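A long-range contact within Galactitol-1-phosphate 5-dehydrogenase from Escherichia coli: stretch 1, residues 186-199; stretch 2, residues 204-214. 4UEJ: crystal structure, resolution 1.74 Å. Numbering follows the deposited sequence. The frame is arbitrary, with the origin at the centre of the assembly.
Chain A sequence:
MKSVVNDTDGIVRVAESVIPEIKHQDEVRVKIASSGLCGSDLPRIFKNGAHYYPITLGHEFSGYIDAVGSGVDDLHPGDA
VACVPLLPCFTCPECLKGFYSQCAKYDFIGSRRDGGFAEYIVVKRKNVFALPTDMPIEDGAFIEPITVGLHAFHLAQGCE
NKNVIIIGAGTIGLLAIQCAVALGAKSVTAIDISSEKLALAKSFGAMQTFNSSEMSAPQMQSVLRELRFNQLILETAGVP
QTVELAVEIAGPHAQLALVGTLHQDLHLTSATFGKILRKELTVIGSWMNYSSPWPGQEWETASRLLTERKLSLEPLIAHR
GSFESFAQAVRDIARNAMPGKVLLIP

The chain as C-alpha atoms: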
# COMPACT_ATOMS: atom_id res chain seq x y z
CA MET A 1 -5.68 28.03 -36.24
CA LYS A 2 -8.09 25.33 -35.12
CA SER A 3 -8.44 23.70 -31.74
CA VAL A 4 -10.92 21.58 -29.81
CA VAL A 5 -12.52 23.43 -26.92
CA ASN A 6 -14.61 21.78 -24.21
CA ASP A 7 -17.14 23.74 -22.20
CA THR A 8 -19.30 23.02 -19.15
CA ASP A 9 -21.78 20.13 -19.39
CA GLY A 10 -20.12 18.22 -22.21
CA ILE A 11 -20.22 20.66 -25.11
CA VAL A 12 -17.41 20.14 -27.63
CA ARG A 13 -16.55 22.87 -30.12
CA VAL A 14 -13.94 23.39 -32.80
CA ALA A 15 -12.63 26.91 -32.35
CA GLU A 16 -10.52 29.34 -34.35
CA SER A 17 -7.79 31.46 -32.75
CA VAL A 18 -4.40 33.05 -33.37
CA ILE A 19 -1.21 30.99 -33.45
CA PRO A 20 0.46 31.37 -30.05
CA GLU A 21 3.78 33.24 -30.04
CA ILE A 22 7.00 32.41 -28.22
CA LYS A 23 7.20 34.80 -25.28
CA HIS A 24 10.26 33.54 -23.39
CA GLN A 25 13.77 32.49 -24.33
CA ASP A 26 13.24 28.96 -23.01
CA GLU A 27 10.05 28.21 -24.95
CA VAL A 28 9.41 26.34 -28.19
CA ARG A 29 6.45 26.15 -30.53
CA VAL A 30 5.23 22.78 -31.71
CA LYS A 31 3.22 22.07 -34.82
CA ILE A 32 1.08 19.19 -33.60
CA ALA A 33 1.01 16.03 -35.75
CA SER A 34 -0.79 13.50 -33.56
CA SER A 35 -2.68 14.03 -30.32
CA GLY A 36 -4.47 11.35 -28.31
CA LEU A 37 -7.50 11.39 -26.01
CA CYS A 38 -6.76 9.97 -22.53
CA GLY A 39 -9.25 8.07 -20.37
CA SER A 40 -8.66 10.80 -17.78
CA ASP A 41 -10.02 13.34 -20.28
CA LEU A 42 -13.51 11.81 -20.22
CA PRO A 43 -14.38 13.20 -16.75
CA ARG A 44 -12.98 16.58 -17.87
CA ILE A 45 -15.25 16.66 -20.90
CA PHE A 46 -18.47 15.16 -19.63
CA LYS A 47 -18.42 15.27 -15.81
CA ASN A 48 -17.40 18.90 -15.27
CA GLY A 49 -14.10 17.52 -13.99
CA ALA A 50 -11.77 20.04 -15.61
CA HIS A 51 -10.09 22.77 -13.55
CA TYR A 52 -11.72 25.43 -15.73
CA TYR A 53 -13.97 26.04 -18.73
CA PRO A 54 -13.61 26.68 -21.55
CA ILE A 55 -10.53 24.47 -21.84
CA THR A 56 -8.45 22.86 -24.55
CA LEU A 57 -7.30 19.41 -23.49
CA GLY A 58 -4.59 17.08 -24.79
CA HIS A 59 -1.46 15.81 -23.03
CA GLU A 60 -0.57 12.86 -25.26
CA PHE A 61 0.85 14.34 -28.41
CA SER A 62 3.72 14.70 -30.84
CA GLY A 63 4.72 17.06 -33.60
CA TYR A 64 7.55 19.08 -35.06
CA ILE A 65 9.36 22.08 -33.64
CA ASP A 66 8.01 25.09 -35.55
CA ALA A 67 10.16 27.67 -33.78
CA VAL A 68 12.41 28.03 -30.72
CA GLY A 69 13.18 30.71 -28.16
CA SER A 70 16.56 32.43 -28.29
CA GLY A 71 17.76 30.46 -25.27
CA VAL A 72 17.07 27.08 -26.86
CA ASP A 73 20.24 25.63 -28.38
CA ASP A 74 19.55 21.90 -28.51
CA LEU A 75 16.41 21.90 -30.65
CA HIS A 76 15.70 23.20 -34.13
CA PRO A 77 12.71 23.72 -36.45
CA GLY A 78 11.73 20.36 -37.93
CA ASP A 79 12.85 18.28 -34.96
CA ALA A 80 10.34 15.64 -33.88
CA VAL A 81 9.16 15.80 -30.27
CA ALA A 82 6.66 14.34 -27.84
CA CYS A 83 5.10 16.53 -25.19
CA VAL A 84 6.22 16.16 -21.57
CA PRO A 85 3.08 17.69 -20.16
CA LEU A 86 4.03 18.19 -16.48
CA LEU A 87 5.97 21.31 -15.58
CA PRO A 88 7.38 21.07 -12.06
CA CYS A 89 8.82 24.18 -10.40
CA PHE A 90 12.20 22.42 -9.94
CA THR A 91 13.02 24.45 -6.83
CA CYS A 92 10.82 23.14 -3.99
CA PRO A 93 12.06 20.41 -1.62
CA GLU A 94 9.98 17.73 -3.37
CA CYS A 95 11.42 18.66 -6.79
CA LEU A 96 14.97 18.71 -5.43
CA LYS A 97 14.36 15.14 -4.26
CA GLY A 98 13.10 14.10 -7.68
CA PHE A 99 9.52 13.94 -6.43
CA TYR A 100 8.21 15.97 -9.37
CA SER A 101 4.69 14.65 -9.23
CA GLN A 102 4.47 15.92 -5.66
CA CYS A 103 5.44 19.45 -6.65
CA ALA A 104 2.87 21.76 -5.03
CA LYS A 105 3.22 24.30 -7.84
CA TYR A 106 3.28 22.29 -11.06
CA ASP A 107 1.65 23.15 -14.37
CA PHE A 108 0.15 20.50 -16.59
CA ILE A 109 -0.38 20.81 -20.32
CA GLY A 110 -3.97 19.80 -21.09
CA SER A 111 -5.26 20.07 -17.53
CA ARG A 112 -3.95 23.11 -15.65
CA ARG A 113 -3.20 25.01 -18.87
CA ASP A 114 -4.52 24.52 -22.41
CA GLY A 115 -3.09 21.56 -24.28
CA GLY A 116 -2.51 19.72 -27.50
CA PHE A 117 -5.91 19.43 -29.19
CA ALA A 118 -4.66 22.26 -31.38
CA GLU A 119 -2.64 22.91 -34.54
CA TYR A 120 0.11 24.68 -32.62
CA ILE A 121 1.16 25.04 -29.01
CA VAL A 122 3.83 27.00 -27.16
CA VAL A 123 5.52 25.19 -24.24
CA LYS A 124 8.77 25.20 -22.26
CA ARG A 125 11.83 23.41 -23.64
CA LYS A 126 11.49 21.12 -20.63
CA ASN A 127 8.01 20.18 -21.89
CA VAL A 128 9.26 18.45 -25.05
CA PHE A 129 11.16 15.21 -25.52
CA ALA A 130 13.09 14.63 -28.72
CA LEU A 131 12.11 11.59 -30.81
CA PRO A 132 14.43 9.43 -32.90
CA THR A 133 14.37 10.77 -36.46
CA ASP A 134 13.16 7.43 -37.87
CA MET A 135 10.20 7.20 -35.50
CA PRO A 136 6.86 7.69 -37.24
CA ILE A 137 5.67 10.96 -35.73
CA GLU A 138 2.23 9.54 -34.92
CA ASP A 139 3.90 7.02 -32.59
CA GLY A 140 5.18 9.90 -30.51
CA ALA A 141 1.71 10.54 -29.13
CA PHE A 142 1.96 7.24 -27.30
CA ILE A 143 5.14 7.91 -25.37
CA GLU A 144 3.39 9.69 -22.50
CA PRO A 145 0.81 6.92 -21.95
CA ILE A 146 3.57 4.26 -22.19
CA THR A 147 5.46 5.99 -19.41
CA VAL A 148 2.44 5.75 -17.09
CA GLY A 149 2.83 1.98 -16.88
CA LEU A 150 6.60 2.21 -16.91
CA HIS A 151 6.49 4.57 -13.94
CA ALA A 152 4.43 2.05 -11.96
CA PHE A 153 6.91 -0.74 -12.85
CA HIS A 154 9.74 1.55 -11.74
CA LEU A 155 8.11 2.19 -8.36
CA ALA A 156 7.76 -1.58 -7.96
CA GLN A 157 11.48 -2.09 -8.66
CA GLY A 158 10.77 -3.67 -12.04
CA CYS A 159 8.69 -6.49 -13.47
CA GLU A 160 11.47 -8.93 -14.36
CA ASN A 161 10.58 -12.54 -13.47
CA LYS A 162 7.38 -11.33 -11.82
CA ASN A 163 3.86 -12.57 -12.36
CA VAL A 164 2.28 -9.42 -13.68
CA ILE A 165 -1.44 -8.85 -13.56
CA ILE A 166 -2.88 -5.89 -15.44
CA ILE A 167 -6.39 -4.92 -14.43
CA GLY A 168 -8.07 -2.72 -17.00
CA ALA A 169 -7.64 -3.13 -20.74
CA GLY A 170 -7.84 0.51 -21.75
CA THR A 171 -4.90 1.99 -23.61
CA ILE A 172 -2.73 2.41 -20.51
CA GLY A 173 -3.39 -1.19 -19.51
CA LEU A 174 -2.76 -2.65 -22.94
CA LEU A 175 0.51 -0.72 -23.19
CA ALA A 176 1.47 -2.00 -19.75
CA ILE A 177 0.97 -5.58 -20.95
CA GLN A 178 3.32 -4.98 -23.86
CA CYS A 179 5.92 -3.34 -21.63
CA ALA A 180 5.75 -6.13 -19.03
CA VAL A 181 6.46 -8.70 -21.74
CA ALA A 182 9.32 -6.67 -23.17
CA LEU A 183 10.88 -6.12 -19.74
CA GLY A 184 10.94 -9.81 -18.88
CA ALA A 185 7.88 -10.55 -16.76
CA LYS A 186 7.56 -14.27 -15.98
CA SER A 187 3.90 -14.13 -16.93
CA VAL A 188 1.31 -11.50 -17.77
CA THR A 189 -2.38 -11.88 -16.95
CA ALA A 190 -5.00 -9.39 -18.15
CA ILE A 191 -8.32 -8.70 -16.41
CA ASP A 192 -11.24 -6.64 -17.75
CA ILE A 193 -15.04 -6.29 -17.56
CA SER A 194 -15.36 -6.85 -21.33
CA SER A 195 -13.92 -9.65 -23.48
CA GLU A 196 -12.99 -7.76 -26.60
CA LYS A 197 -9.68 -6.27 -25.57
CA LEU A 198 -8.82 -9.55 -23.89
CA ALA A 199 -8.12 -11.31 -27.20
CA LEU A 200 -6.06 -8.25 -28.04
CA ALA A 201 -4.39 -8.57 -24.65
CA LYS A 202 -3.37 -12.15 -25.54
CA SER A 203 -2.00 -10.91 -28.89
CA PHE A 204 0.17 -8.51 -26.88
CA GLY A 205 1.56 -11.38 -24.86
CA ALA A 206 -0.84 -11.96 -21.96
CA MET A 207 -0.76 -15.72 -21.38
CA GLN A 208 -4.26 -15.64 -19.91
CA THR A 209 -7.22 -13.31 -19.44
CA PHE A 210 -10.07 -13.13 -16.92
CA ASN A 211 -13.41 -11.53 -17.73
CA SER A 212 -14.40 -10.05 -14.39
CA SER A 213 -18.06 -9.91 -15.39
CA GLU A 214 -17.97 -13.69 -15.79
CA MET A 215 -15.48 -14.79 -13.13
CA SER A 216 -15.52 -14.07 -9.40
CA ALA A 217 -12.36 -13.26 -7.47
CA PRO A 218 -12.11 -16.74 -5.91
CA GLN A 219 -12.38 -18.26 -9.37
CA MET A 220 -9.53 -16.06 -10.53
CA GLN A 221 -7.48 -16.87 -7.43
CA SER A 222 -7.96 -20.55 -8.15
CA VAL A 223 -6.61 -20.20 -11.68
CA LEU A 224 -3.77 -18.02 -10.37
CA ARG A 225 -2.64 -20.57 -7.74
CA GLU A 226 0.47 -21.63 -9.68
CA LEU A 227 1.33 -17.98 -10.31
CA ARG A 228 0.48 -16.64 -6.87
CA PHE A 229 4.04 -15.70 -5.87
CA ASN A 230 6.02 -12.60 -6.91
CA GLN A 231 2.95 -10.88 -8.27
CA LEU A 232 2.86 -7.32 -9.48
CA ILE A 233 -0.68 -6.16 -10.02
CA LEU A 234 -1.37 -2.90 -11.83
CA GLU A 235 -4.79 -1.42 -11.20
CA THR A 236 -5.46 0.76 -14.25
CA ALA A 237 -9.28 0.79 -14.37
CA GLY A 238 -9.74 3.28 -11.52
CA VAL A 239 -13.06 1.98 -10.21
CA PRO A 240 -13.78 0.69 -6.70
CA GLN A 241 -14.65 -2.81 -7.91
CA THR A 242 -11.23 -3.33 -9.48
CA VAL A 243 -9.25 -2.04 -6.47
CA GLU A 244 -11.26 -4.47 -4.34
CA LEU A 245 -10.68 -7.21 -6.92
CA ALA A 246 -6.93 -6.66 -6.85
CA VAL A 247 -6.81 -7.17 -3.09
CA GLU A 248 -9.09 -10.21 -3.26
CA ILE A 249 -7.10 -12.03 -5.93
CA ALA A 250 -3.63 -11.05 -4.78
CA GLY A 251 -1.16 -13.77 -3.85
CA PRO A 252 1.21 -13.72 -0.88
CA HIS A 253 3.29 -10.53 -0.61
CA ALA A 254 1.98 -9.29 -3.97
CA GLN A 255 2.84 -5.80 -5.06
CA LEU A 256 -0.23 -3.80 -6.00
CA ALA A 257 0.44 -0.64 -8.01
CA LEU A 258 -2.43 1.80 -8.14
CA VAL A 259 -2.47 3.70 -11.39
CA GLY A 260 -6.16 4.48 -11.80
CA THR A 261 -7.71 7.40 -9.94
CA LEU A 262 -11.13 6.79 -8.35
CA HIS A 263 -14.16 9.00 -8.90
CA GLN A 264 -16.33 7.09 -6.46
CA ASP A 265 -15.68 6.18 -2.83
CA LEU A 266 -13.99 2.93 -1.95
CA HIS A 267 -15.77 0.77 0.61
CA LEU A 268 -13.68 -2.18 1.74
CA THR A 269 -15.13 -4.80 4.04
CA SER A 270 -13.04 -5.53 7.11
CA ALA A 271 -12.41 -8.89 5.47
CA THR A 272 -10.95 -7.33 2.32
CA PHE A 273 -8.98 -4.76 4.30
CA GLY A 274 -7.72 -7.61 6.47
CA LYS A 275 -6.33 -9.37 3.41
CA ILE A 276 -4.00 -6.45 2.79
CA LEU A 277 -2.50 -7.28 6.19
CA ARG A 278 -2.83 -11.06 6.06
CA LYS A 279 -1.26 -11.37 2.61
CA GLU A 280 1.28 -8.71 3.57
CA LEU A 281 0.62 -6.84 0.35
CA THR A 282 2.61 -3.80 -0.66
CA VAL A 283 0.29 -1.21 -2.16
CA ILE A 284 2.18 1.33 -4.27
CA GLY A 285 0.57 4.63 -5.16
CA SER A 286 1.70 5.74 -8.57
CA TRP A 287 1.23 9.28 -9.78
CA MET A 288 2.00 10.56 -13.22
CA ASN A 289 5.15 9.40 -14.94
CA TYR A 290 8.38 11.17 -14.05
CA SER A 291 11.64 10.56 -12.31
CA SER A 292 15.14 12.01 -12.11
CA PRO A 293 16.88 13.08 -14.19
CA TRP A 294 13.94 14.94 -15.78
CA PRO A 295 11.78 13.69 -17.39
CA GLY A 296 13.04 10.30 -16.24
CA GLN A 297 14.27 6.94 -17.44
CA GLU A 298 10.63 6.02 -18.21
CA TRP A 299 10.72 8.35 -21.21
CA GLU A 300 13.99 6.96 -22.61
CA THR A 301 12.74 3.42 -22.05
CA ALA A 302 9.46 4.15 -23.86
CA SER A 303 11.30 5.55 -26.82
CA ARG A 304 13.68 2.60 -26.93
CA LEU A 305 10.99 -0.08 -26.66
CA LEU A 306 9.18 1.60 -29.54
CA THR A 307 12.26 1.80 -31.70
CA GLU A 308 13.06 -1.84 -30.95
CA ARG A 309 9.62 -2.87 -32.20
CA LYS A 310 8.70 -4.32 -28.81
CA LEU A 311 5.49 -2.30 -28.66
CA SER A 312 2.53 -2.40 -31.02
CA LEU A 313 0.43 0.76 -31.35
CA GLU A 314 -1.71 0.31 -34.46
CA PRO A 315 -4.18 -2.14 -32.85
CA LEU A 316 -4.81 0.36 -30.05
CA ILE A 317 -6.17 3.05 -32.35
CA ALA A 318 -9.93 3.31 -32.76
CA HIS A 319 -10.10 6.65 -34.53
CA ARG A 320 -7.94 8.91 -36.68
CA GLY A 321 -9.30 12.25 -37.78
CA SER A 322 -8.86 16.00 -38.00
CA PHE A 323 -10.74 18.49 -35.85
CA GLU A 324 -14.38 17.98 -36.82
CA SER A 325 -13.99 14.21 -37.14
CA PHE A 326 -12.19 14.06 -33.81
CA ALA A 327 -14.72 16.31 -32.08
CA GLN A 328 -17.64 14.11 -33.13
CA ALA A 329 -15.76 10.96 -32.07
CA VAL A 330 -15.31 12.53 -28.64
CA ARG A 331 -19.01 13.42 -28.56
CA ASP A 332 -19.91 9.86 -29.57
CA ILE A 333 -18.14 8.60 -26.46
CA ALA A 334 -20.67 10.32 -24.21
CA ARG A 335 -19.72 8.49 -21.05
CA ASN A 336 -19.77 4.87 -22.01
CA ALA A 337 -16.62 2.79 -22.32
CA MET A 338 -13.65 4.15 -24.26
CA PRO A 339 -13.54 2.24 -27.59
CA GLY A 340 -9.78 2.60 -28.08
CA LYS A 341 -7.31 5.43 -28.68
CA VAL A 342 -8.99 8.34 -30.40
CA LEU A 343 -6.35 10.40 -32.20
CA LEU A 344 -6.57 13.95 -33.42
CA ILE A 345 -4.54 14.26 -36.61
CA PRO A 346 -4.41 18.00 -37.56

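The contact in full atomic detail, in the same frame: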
# COMPACT_ATOMS: atom_id res chain seq x y z
N LYS A 186 7.68 -12.82 -15.90
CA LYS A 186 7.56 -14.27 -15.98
C LYS A 186 6.26 -14.65 -16.66
O LYS A 186 6.22 -15.55 -17.50
CB LYS A 186 7.61 -14.90 -14.58
CG LYS A 186 7.36 -16.40 -14.57
CD LYS A 186 7.44 -16.97 -13.16
CE LYS A 186 7.14 -18.46 -13.15
NZ LYS A 186 8.22 -19.26 -13.78
N SER A 187 5.19 -13.95 -16.30
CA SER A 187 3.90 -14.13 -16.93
C SER A 187 3.16 -12.79 -16.93
O SER A 187 3.46 -11.91 -16.13
CB SER A 187 3.06 -15.18 -16.20
OG SER A 187 2.73 -14.72 -14.90
N VAL A 188 2.20 -12.65 -17.83
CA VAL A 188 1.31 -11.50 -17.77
C VAL A 188 -0.13 -11.98 -17.91
O VAL A 188 -0.45 -12.75 -18.82
CB VAL A 188 1.62 -10.47 -18.88
CG1 VAL A 188 0.71 -9.27 -18.75
CG2 VAL A 188 3.08 -10.09 -18.84
N THR A 189 -0.96 -11.55 -16.97
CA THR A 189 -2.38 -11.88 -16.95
C THR A 189 -3.16 -10.59 -17.15
O THR A 189 -2.81 -9.57 -16.56
CB THR A 189 -2.78 -12.53 -15.62
OG1 THR A 189 -2.17 -13.82 -15.52
CG2 THR A 189 -4.30 -12.67 -15.51
N ALA A 190 -4.21 -10.60 -17.97
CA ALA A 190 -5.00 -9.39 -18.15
C ALA A 190 -6.43 -9.60 -17.66
O ALA A 190 -7.02 -10.63 -17.91
CB ALA A 190 -5.00 -8.96 -19.62
N ILE A 191 -6.97 -8.60 -16.97
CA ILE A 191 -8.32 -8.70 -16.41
C ILE A 191 -9.15 -7.50 -16.83
O ILE A 191 -8.70 -6.37 -16.72
CB ILE A 191 -8.28 -8.79 -14.87
CG1 ILE A 191 -7.37 -9.94 -14.42
CG2 ILE A 191 -9.68 -8.92 -14.31
CD1 ILE A 191 -7.29 -10.13 -12.89
N ASP A 192 -10.37 -7.74 -17.31
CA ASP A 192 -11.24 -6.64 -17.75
C ASP A 192 -12.71 -7.04 -17.72
O ASP A 192 -13.03 -8.23 -17.77
CB ASP A 192 -10.86 -6.18 -19.16
CG ASP A 192 -11.40 -4.80 -19.49
OD1 ASP A 192 -10.97 -3.83 -18.84
OD2 ASP A 192 -12.26 -4.68 -20.39
N ILE A 193 -13.59 -6.04 -17.62
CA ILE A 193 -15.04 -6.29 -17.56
C ILE A 193 -15.61 -6.75 -18.90
O ILE A 193 -16.66 -7.40 -18.93
CB ILE A 193 -15.83 -5.03 -17.11
CG1 ILE A 193 -15.89 -3.99 -18.23
CG2 ILE A 193 -15.22 -4.44 -15.84
CD1 ILE A 193 -16.94 -2.93 -18.02
N SER A 194 -14.94 -6.42 -20.00
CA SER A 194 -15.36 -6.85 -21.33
C SER A 194 -14.37 -7.86 -21.88
O SER A 194 -13.27 -8.00 -21.35
CB SER A 194 -15.50 -5.66 -22.28
OG SER A 194 -16.60 -4.85 -21.94
N SER A 195 -14.74 -8.54 -22.96
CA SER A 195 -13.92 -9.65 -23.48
C SER A 195 -13.18 -9.33 -24.77
O SER A 195 -12.38 -10.13 -25.28
CB SER A 195 -14.80 -10.88 -23.69
OG SER A 195 -15.87 -10.59 -24.57
N GLU A 196 -13.43 -8.13 -25.27
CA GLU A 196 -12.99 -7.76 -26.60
C GLU A 196 -11.49 -7.51 -26.62
O GLU A 196 -10.74 -8.07 -27.43
CB GLU A 196 -13.73 -6.52 -27.02
CG GLU A 196 -14.86 -6.87 -27.89
CD GLU A 196 -15.49 -5.68 -28.56
OE1 GLU A 196 -15.04 -4.54 -28.32
OE2 GLU A 196 -16.37 -5.90 -29.40
N LYS A 197 -11.07 -6.66 -25.70
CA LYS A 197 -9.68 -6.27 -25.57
C LYS A 197 -8.84 -7.42 -25.02
O LYS A 197 -7.61 -7.41 -25.09
CB LYS A 197 -9.59 -5.04 -24.67
CG LYS A 197 -10.40 -3.86 -25.21
CD LYS A 197 -11.03 -3.03 -24.10
CE LYS A 197 -11.68 -1.75 -24.66
NZ LYS A 197 -12.13 -0.83 -23.57
N LEU A 198 -9.52 -8.43 -24.49
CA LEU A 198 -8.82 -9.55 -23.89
C LEU A 198 -8.13 -10.40 -24.96
O LEU A 198 -7.00 -10.82 -24.75
CB LEU A 198 -9.78 -10.39 -23.03
CG LEU A 198 -10.20 -9.69 -21.72
CD1 LEU A 198 -11.00 -10.61 -20.79
CD2 LEU A 198 -9.00 -9.12 -20.98
N ALA A 199 -8.79 -10.63 -26.09
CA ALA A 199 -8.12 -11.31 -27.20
C ALA A 199 -6.92 -10.48 -27.63
O ALA A 199 -5.83 -11.00 -27.81
CB ALA A 199 -9.07 -11.55 -28.39
N PHE A 204 -0.90 -9.34 -27.40
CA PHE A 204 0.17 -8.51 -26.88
C PHE A 204 1.07 -9.28 -25.94
O PHE A 204 2.03 -8.73 -25.40
CB PHE A 204 -0.40 -7.30 -26.16
CG PHE A 204 -1.03 -6.30 -27.08
CD1 PHE A 204 -0.61 -6.21 -28.39
CD2 PHE A 204 -2.01 -5.44 -26.63
CE1 PHE A 204 -1.18 -5.28 -29.26
CE2 PHE A 204 -2.57 -4.52 -27.47
CZ PHE A 204 -2.16 -4.43 -28.80
N GLY A 205 0.73 -10.55 -25.71
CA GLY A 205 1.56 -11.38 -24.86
C GLY A 205 0.99 -11.81 -23.52
O GLY A 205 1.68 -12.52 -22.79
N ALA A 206 -0.24 -11.43 -23.19
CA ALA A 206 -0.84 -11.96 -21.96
C ALA A 206 -1.05 -13.46 -22.17
O ALA A 206 -1.55 -13.88 -23.21
CB ALA A 206 -2.15 -11.25 -21.62
N MET A 207 -0.64 -14.27 -21.21
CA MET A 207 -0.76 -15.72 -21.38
C MET A 207 -2.14 -16.20 -20.96
O MET A 207 -2.55 -17.30 -21.33
CB MET A 207 0.35 -16.44 -20.62
CG MET A 207 0.62 -15.93 -19.21
SD MET A 207 -0.42 -16.73 -17.96
CE MET A 207 0.03 -18.44 -18.20
N GLN A 208 -2.86 -15.37 -20.22
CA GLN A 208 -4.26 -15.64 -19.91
C GLN A 208 -5.01 -14.36 -19.57
O GLN A 208 -4.40 -13.35 -19.21
CB GLN A 208 -4.37 -16.62 -18.76
CG GLN A 208 -3.89 -16.04 -17.45
CD GLN A 208 -3.75 -17.08 -16.38
OE1 GLN A 208 -4.26 -18.21 -16.52
NE2 GLN A 208 -3.07 -16.73 -15.30
N THR A 209 -6.33 -14.43 -19.70
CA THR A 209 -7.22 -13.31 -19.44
C THR A 209 -8.43 -13.75 -18.62
O THR A 209 -8.96 -14.85 -18.81
CB THR A 209 -7.73 -12.65 -20.73
OG1 THR A 209 -8.43 -13.62 -21.53
CG2 THR A 209 -6.58 -12.08 -21.55
N PHE A 210 -8.85 -12.90 -17.69
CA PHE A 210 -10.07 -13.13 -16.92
C PHE A 210 -11.09 -12.03 -17.21
O PHE A 210 -10.78 -10.84 -17.09
CB PHE A 210 -9.77 -13.15 -15.41
CG PHE A 210 -8.69 -14.11 -15.00
CD1 PHE A 210 -8.51 -15.32 -15.67
CD2 PHE A 210 -7.87 -13.83 -13.92
CE1 PHE A 210 -7.52 -16.21 -15.27
CE2 PHE A 210 -6.88 -14.71 -13.52
CZ PHE A 210 -6.71 -15.90 -14.20
N ASN A 211 -12.28 -12.44 -17.60
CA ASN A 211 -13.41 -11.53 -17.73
C ASN A 211 -14.09 -11.37 -16.38
O ASN A 211 -14.72 -12.29 -15.90
CB ASN A 211 -14.41 -12.08 -18.76
CG ASN A 211 -15.50 -11.09 -19.10
OD1 ASN A 211 -16.06 -10.43 -18.23
ND2 ASN A 211 -15.81 -10.98 -20.39
N SER A 212 -13.96 -10.19 -15.77
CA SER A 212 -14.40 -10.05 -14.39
C SER A 212 -15.92 -9.96 -14.27
O SER A 212 -16.47 -9.96 -13.16
CB SER A 212 -13.75 -8.83 -13.75
OG SER A 212 -14.15 -7.63 -14.38
N SER A 213 -16.61 -9.89 -15.40
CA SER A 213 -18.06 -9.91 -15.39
C SER A 213 -18.56 -11.35 -15.44
O SER A 213 -19.75 -11.62 -15.31
CB SER A 213 -18.62 -9.10 -16.57
OG SER A 213 -18.41 -9.77 -17.80
N GLU A 214 -17.63 -12.28 -15.64
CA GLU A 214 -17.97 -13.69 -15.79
C GLU A 214 -17.28 -14.57 -14.75
O GLU A 214 -17.73 -15.68 -14.48
CB GLU A 214 -17.60 -14.17 -17.19
CG GLU A 214 -18.39 -13.49 -18.29
CD GLU A 214 -17.93 -13.90 -19.67
OE1 GLU A 214 -16.94 -14.66 -19.76
OE2 GLU A 214 -18.54 -13.45 -20.66
O HOH W 1 2.74 -13.78 -20.42
O HOH W 2 -17.75 -9.76 -22.71

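The two stretches pair as neighbouring parallel strands, their axes 19° apart and 4.7 Å at closest approach, and 767 Å² of surface is buried between them. Ser187 begins the contact through packing alone, its CB 3.9 Å from CG of Met207. At Val188 the backbone bonding starts: Met207 N donates to Val188 O at 2.8 Å, with an N-H...O angle of 149°. On the N-terminal side of the same residue, Val188 N reaches Gly205 O indirectly, through water 1, which accepts from Val188 N and donates to Gly205 O, each at 2.9 Å.

Thr189 turns its side chain to the same sheet face as Phe210. Its OG1 accepts from Gln208 NE2 (3.1 Å, 165°), while its CG2 lies 4.2 Å from the centroid of the Phe210 ring and 26° off the ring normal, a CH-pi contact over the face. Ala190 bonds in both directions, as a parallel ladder requires: Ala190 N donates to Gln208 O at 3.0 Å, and Phe210 N donates to Ala190 O at 2.9 Å. Its CB lies on the opposite face, 4.0 Å from Thr209 CG2 and 4.2 Å from Ala206 CB.

Ile191 returns to the Phe210 face, where its CD1 approaches Phe210 CD2 at 3.9 Å near the ring plane. Its CA sits 3.3 Å from Phe210 O, a CA-H...O contact with 147° at the hydrogen. Asp192 continues the ladder, with Asp192 N donating to Phe210 O at 3.1 Å and Ser212 N to Asp192 O at 3.0 Å.

Beyond the strand, Ile193 CG2 packs 3.7 Å from Ser212 OG. Ser195 OG lies 2.8 Å from water 2, which accepts from Asn211 ND2 at 3.3 Å and so links the two side chains. Finally, Leu198 points toward stretch 2 from its helix and covers the Thr209 face, its CD2 3.8 Å from Thr209 CB and its CD1 4.2 Å from Asn211 CB.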